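Local coordinates for cysteine S-methyltransferase NleE (Escherichia coli O157:H7, PDB 4R29), which uses S-adenosylmethionine to methylate cysteine, probably in the zinc fingers of host TAB2 and TAB3, and so probably inhibits host NF-kappa-B activation, at residues Thr101-Lys106 against His123-Leu128; Ile193-Met198 against Ser211-Ile216. The protein carries 1 engineered substitution. All coordinates share one frame; numbering follows the deposited sequence.

Contact 1 and contact 2 follow one another along the chain of a Rossmann-like methyltransferase; their centres are about 27 Å apart and their nearest atoms about 12 Å, so they do not touch. S-adenosylmethionine relates them. Contact 2 meets the ligand directly: A195, M198 and Y212 belong to its pocket and hold the adenosine end. Contact 1 stays back from it, the side chain of L125 lying about 10 Å from the ligand. Two residues that bind S-adenosylmethionine, both close in sequence to 101-106, have side chains near contact 1: S98 about 8 Å from that of L125 and R107 about 9 Å from that of I103. One contact is thus pocket wall, the other a buried apolar contact set back from the ligand.

Contact 1: Thr101-Lys106 against His123-Leu128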
loop_
_atom_site.group_PDB
_atom_site.type_symbol
_atom_site.label_atom_id
_atom_site.label_comp_id
_atom_site.label_asym_id
_atom_site.label_seq_id
_atom_site.Cartn_x
_atom_site.Cartn_y
_atom_site.Cartn_z
ATOM N N THR A 101 -3.175 -11.397 1.281
ATOM C CA THR A 101 -2.038 -12.307 1.263
ATOM C C THR A 101 -1.110 -12.050 2.461
ATOM O O THR A 101 -0.336 -12.912 2.862
ATOM C CB THR A 101 -1.218 -12.158 -0.056
ATOM O OG1 THR A 101 -0.943 -10.771 -0.283
ATOM C CG2 THR A 101 -1.974 -12.713 -1.261
ATOM N N VAL A 102 -1.167 -10.852 3.023
ATOM C CA VAL A 102 -0.332 -10.577 4.171
ATOM C C VAL A 102 -1.030 -11.015 5.471
ATOM O O VAL A 102 -0.420 -11.695 6.297
ATOM C CB VAL A 102 0.100 -9.096 4.226
ATOM C CG1 VAL A 102 0.869 -8.820 5.490
ATOM C CG2 VAL A 102 0.927 -8.739 2.983
ATOM N N ILE A 103 -2.304 -10.649 5.640
ATOM C CA ILE A 103 -3.019 -10.979 6.873
ATOM C C ILE A 103 -3.285 -12.484 7.013
ATOM O O ILE A 103 -3.372 -13.003 8.120
ATOM C CB ILE A 103 -4.310 -10.146 7.085
ATOM C CG1 ILE A 103 -5.480 -10.655 6.234
ATOM C CG2 ILE A 103 -4.047 -8.639 6.862
ATOM C CD1 ILE A 103 -6.813 -9.967 6.579
ATOM N N SER A 104 -3.364 -13.190 5.895
ATOM C CA SER A 104 -3.528 -14.637 5.937
ATOM C C SER A 104 -2.175 -15.327 6.128
ATOM O O SER A 104 -2.092 -16.549 6.167
ATOM C CB SER A 104 -4.177 -15.131 4.645
ATOM O OG SER A 104 -3.300 -14.950 3.532
ATOM N N GLY A 105 -1.110 -14.539 6.209
ATOM C CA GLY A 105 0.220 -15.074 6.444
ATOM C C GLY A 105 0.943 -15.693 5.248
ATOM O O GLY A 105 1.981 -16.332 5.417
ATOM N N LYS A 106 0.419 -15.508 4.042
ATOM C CA LYS A 106 1.067 -16.065 2.849
ATOM C C LYS A 106 2.417 -15.413 2.564
ATOM O O LYS A 106 3.314 -16.046 2.010
ATOM C CB LYS A 106 0.198 -15.886 1.610
ATOM C CG LYS A 106 -0.952 -16.846 1.476
ATOM C CD LYS A 106 -1.472 -16.785 0.052
ATOM C CE LYS A 106 -2.813 -17.417 -0.050
ATOM N NZ LYS A 106 -3.665 -16.896 1.068
ATOM N N HIS A 123 -8.395 1.293 7.823
ATOM C CA HIS A 123 -8.582 1.410 9.266
ATOM C C HIS A 123 -8.742 0.045 9.934
ATOM O O HIS A 123 -8.178 -0.194 10.995
ATOM C CB HIS A 123 -9.731 2.373 9.599
ATOM C CG HIS A 123 -9.364 3.806 9.390
ATOM N ND1 HIS A 123 -9.282 4.380 8.135
ATOM C CD2 HIS A 123 -8.976 4.766 10.264
ATOM C CE1 HIS A 123 -8.886 5.634 8.252
ATOM N NE2 HIS A 123 -8.696 5.896 9.529
ATOM N N ALA A 124 -9.492 -0.849 9.298
ATOM C CA ALA A 124 -9.674 -2.205 9.815
ATOM C C ALA A 124 -8.345 -2.971 9.861
ATOM O O ALA A 124 -8.074 -3.720 10.815
ATOM C CB ALA A 124 -10.716 -2.974 8.979
ATOM N N LEU A 125 -7.531 -2.782 8.820
ATOM C CA LEU A 125 -6.251 -3.464 8.672
ATOM C C LEU A 125 -5.327 -3.183 9.854
ATOM O O LEU A 125 -4.611 -4.076 10.338
ATOM C CB LEU A 125 -5.552 -2.959 7.410
ATOM C CG LEU A 125 -5.379 -3.864 6.208
ATOM C CD1 LEU A 125 -4.244 -3.271 5.376
ATOM C CD2 LEU A 125 -5.054 -5.309 6.613
ATOM N N CYS A 126 -5.331 -1.922 10.282
ATOM C CA CYS A 126 -4.485 -1.433 11.362
ATOM C C CYS A 126 -4.862 -1.941 12.749
ATOM O O CYS A 126 -4.105 -1.747 13.709
ATOM C CB CYS A 126 -4.500 0.090 11.366
ATOM S SG CYS A 126 -3.547 0.777 10.019
ATOM N N GLU A 127 -6.023 -2.587 12.850
ATOM C CA GLU A 127 -6.472 -3.129 14.126
ATOM C C GLU A 127 -6.206 -4.633 14.296
ATOM O O GLU A 127 -6.625 -5.221 15.284
ATOM C CB GLU A 127 -7.953 -2.789 14.367
ATOM C CG GLU A 127 -8.264 -1.285 14.275
ATOM C CD GLU A 127 -9.747 -0.950 14.520
ATOM O OE1 GLU A 127 -10.604 -1.860 14.440
ATOM O OE2 GLU A 127 -10.058 0.235 14.788
ATOM N N LEU A 128 -5.503 -5.247 13.349
ATOM C CA LEU A 128 -5.158 -6.671 13.443
ATOM C C LEU A 128 -3.840 -6.908 14.186
ATOM O O LEU A 128 -2.908 -6.114 14.071
ATOM C CB LEU A 128 -5.069 -7.283 12.045
ATOM C CG LEU A 128 -6.358 -7.302 11.221
ATOM C CD1 LEU A 128 -6.048 -7.544 9.744
ATOM C CD2 LEU A 128 -7.362 -8.341 11.770
#
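I103 meets L125 and L128 chiefly through its CG2 methyl, and apolar touches make up the whole contact. The CG2 of I103 lies 3.5 Å from CD2 of L125 and 3.7 Å from CD1 of L128. A chi1 of 78° sets CG1 of I103 between the backbone N and the carbonyl carbon, which leaves CG2 beside the N and directed at the two leucines. Those two methyls, CD2 of L125 and CD1 of L128, are themselves 4.0 Å apart, so CG2 is received by a pair of neighbours. CD1 of I103 adds a looser touch at 4.1 Å to CD1 of L128.

Backbone hydrogen bonds shape both segments, although none passes between them. Helix 95-103 closes in a Schellman motif at G105, whose phi of 79° suits glycine and whose N reaches O of V102 at 2.9 Å. V102 O also accepts a bond from R151 NH1. In 123-128 the N of E127 binds O of A124 at 3.1 Å, and a type I beta turn from L125 to L128 carries L128 round to the same side as L125.

Further apolar neighbours extend the patch: M73 of helix 59-76 touches I103, and C133 of strand 131-137 touches L125. The exposed E127 forms a salt bridge with K66.

With all three touching residues buried and only 102 Å² buried between the segments, the chemistry implies a small apolar contact, held by van der Waals packing and burial of apolar surface, that joins the end of helix 95-103 to L125 of helix 120-125 and to L128 of the turn.

Contact 2: Ile193-Met198 against Ser211-Ile216; sequences IIAREM and SYMKYI. With SAM (S-adenosylmethionine), chain E.
With its CB, A195 touches CE2 of Y212 at 3.6 Å, arriving at the ring edge near its plane, SD of M213 at 3.7 Å and O2' of S-adenosylmethionine at 3.5 Å. The carbonyl O of A195 is 3.4 Å from C8 of the adenine.

R196 comes next, its side chain extended from the backbone (chi1 175°) and then bent at chi3, which lays the guanidinium obliquely by M213; NH2 is 3.5 Å from CG of M213. The charge is met by a salt bridge from NH2 to D210. M198, one turn on from A195, sets CB 3.6 Å from O4' of the ribose.

Across from these, Y212 covers the adenine with one ring face, over whose centre SAM C4 stands 3.7 Å above the plane. E191 OE2 is hydrogen-bonded to both Y212 OH and the ligand, which would couple their placement.

Segments 193-198 and 211-216 run nearly antiparallel (168°) without a hydrogen bond between them. The chemistry implies van der Waals packing, partly of the R196 guanidinium on M213, into a wall along the adenosine lined by the Y212 ring face and CB of A195 and M198, with E191 adding a polar hold.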
loop_
_atom_site.group_PDB
_atom_site.type_symbol
_atom_site.label_atom_id
_atom_site.label_comp_id
_atom_site.label_asym_id
_atom_site.label_seq_id
_atom_site.Cartn_x
_atom_site.Cartn_y
_atom_site.Cartn_z
ATOM N N ILE A 193 15.213 -0.846 -13.776
ATOM C CA ILE A 193 16.172 -0.708 -12.684
ATOM C C ILE A 193 15.738 -1.429 -11.385
ATOM O O ILE A 193 16.563 -2.050 -10.697
ATOM C CB ILE A 193 16.437 0.785 -12.344
ATOM C CG1 ILE A 193 16.840 1.585 -13.592
ATOM C CG2 ILE A 193 17.455 0.899 -11.244
ATOM C CD1 ILE A 193 18.259 1.414 -14.016
ATOM N N ILE A 194 14.455 -1.357 -11.041
ATOM C CA ILE A 194 14.043 -1.874 -9.728
ATOM C C ILE A 194 12.989 -2.985 -9.733
ATOM O O ILE A 194 12.651 -3.515 -8.673
ATOM C CB ILE A 194 13.566 -0.738 -8.810
ATOM C CG1 ILE A 194 12.562 0.156 -9.542
ATOM C CG2 ILE A 194 14.751 0.079 -8.307
ATOM C CD1 ILE A 194 11.151 -0.336 -9.484
ATOM N N ALA A 195 12.478 -3.351 -10.906
ATOM C CA ALA A 195 11.294 -4.207 -10.964
ATOM C C ALA A 195 11.562 -5.617 -10.428
ATOM O O ALA A 195 10.751 -6.153 -9.695
ATOM C CB ALA A 195 10.701 -4.259 -12.384
ATOM N N ARG A 196 12.695 -6.209 -10.793
ATOM C CA ARG A 196 13.036 -7.553 -10.322
ATOM C C ARG A 196 13.200 -7.563 -8.811
ATOM O O ARG A 196 12.712 -8.462 -8.119
ATOM C CB ARG A 196 14.312 -8.086 -10.989
ATOM C CG ARG A 196 14.765 -9.435 -10.420
ATOM C CD ARG A 196 15.873 -10.100 -11.247
ATOM N NE ARG A 196 15.482 -10.353 -12.630
ATOM C CZ ARG A 196 14.841 -11.438 -13.063
ATOM N NH1 ARG A 196 14.478 -12.399 -12.220
ATOM N NH2 ARG A 196 14.545 -11.559 -14.351
ATOM N N GLU A 197 13.881 -6.547 -8.300
ATOM C CA GLU A 197 14.032 -6.394 -6.863
ATOM C C GLU A 197 12.669 -6.250 -6.144
ATOM O O GLU A 197 12.450 -6.860 -5.100
ATOM C CB GLU A 197 14.982 -5.231 -6.554
ATOM C CG GLU A 197 16.401 -5.448 -7.076
ATOM C CD GLU A 197 16.589 -5.128 -8.578
ATOM O OE1 GLU A 197 15.617 -4.805 -9.306
ATOM O OE2 GLU A 197 17.751 -5.187 -9.031
ATOM N N MET A 198 11.750 -5.473 -6.710
ATOM C CA MET A 198 10.385 -5.410 -6.172
ATOM C C MET A 198 9.675 -6.755 -6.212
ATOM O O MET A 198 9.039 -7.144 -5.244
ATOM C CB MET A 198 9.524 -4.441 -6.964
ATOM C CG MET A 198 10.128 -3.098 -7.173
ATOM S SD MET A 198 9.137 -1.874 -6.342
ATOM C CE MET A 198 9.454 -2.493 -4.689
ATOM N N SER A 211 8.938 -13.149 -16.510
ATOM C CA SER A 211 7.982 -12.757 -17.517
ATOM C C SER A 211 7.735 -11.234 -17.499
ATOM O O SER A 211 7.519 -10.626 -18.545
ATOM C CB SER A 211 6.697 -13.564 -17.341
ATOM O OG SER A 211 5.663 -13.039 -18.142
ATOM N N TYR A 212 7.790 -10.612 -16.319
ATOM C CA TYR A 212 7.590 -9.161 -16.247
ATOM C C TYR A 212 8.808 -8.393 -16.784
ATOM O O TYR A 212 8.657 -7.386 -17.461
ATOM C CB TYR A 212 7.235 -8.712 -14.826
ATOM C CG TYR A 212 6.948 -7.231 -14.686
ATOM C CD1 TYR A 212 5.669 -6.721 -14.874
ATOM C CD2 TYR A 212 7.956 -6.343 -14.362
ATOM C CE1 TYR A 212 5.406 -5.356 -14.731
ATOM C CE2 TYR A 212 7.706 -4.990 -14.213
ATOM C CZ TYR A 212 6.436 -4.506 -14.393
ATOM O OH TYR A 212 6.217 -3.160 -14.248
ATOM N N MET A 213 10.009 -8.883 -16.491
ATOM C CA MET A 213 11.223 -8.269 -17.005
ATOM C C MET A 213 11.254 -8.361 -18.524
ATOM O O MET A 213 11.693 -7.431 -19.180
ATOM C CB MET A 213 12.476 -8.915 -16.403
ATOM C CG MET A 213 12.594 -8.760 -14.886
ATOM S SD MET A 213 12.145 -7.103 -14.318
ATOM C CE MET A 213 13.567 -6.138 -14.861
ATOM N N LYS A 214 10.766 -9.466 -19.084
ATOM C CA LYS A 214 10.679 -9.584 -20.544
ATOM C C LYS A 214 9.684 -8.594 -21.158
ATOM O O LYS A 214 9.959 -8.008 -22.210
ATOM C CB LYS A 214 10.371 -11.014 -20.997
ATOM C CG LYS A 214 9.948 -11.093 -22.466
ATOM C CD LYS A 214 10.814 -12.062 -23.298
ATOM C CE LYS A 214 12.209 -11.496 -23.673
ATOM N NZ LYS A 214 12.217 -10.492 -24.792
ATOM N N TYR A 215 8.542 -8.400 -20.499
ATOM C CA TYR A 215 7.599 -7.356 -20.891
ATOM C C TYR A 215 8.223 -5.938 -20.847
ATOM O O TYR A 215 8.060 -5.146 -21.786
ATOM C CB TYR A 215 6.350 -7.429 -20.014
ATOM C CG TYR A 215 5.509 -6.169 -20.019
ATOM C CD1 TYR A 215 4.517 -5.952 -20.987
ATOM C CD2 TYR A 215 5.702 -5.199 -19.051
ATOM C CE1 TYR A 215 3.756 -4.778 -20.977
ATOM C CE2 TYR A 215 4.958 -4.034 -19.033
ATOM C CZ TYR A 215 3.996 -3.822 -19.985
ATOM O OH TYR A 215 3.286 -2.641 -19.906
ATOM N N ILE A 216 8.935 -5.616 -19.763
ATOM C CA ILE A 216 9.645 -4.333 -19.664
ATOM C C ILE A 216 10.712 -4.224 -20.769
ATOM O O ILE A 216 10.841 -3.194 -21.443
ATOM C CB ILE A 216 10.331 -4.163 -18.282
ATOM C CG1 ILE A 216 9.289 -4.022 -17.160
ATOM C CG2 ILE A 216 11.332 -2.980 -18.297
ATOM C CD1 ILE A 216 8.215 -2.932 -17.423
HETATM N N SAM E . -0.187 -4.593 -4.801
HETATM C CA SAM E . 1.050 -5.292 -5.149
HETATM C C SAM E . 1.520 -6.202 -4.020
HETATM O O SAM E . 2.291 -7.134 -4.271
HETATM O OXT SAM E . 1.159 -5.997 -2.848
HETATM C CB SAM E . 2.187 -4.331 -5.482
HETATM C CG SAM E . 2.039 -3.612 -6.813
HETATM S SD SAM E . 3.595 -2.901 -7.440
HETATM C CE SAM E . 2.906 -2.241 -8.979
HETATM C "C5'" SAM E . 4.354 -4.393 -8.125
HETATM C "C4'" SAM E . 5.739 -4.079 -8.684
HETATM O "O4'" SAM E . 6.521 -5.259 -8.744
HETATM C "C3'" SAM E . 5.675 -3.507 -10.097
HETATM O "O3'" SAM E . 5.656 -2.091 -10.085
HETATM C "C2'" SAM E . 6.925 -4.051 -10.753
HETATM O "O2'" SAM E . 7.917 -3.080 -10.584
HETATM C "C1'" SAM E . 7.315 -5.270 -9.920
HETATM N N9 SAM E . 7.019 -6.561 -10.572
HETATM C C8 SAM E . 7.911 -7.580 -10.773
HETATM N N7 SAM E . 7.279 -8.614 -11.358
HETATM C C5 SAM E . 5.984 -8.270 -11.528
HETATM C C6 SAM E . 4.907 -8.955 -12.072
HETATM N N6 SAM E . 5.070 -10.186 -12.548
HETATM N N1 SAM E . 3.676 -8.345 -12.117
HETATM C C2 SAM E . 3.514 -7.067 -11.611
HETATM N N3 SAM E . 4.587 -6.390 -11.067
HETATM C C4 SAM E . 5.805 -6.984 -11.024
#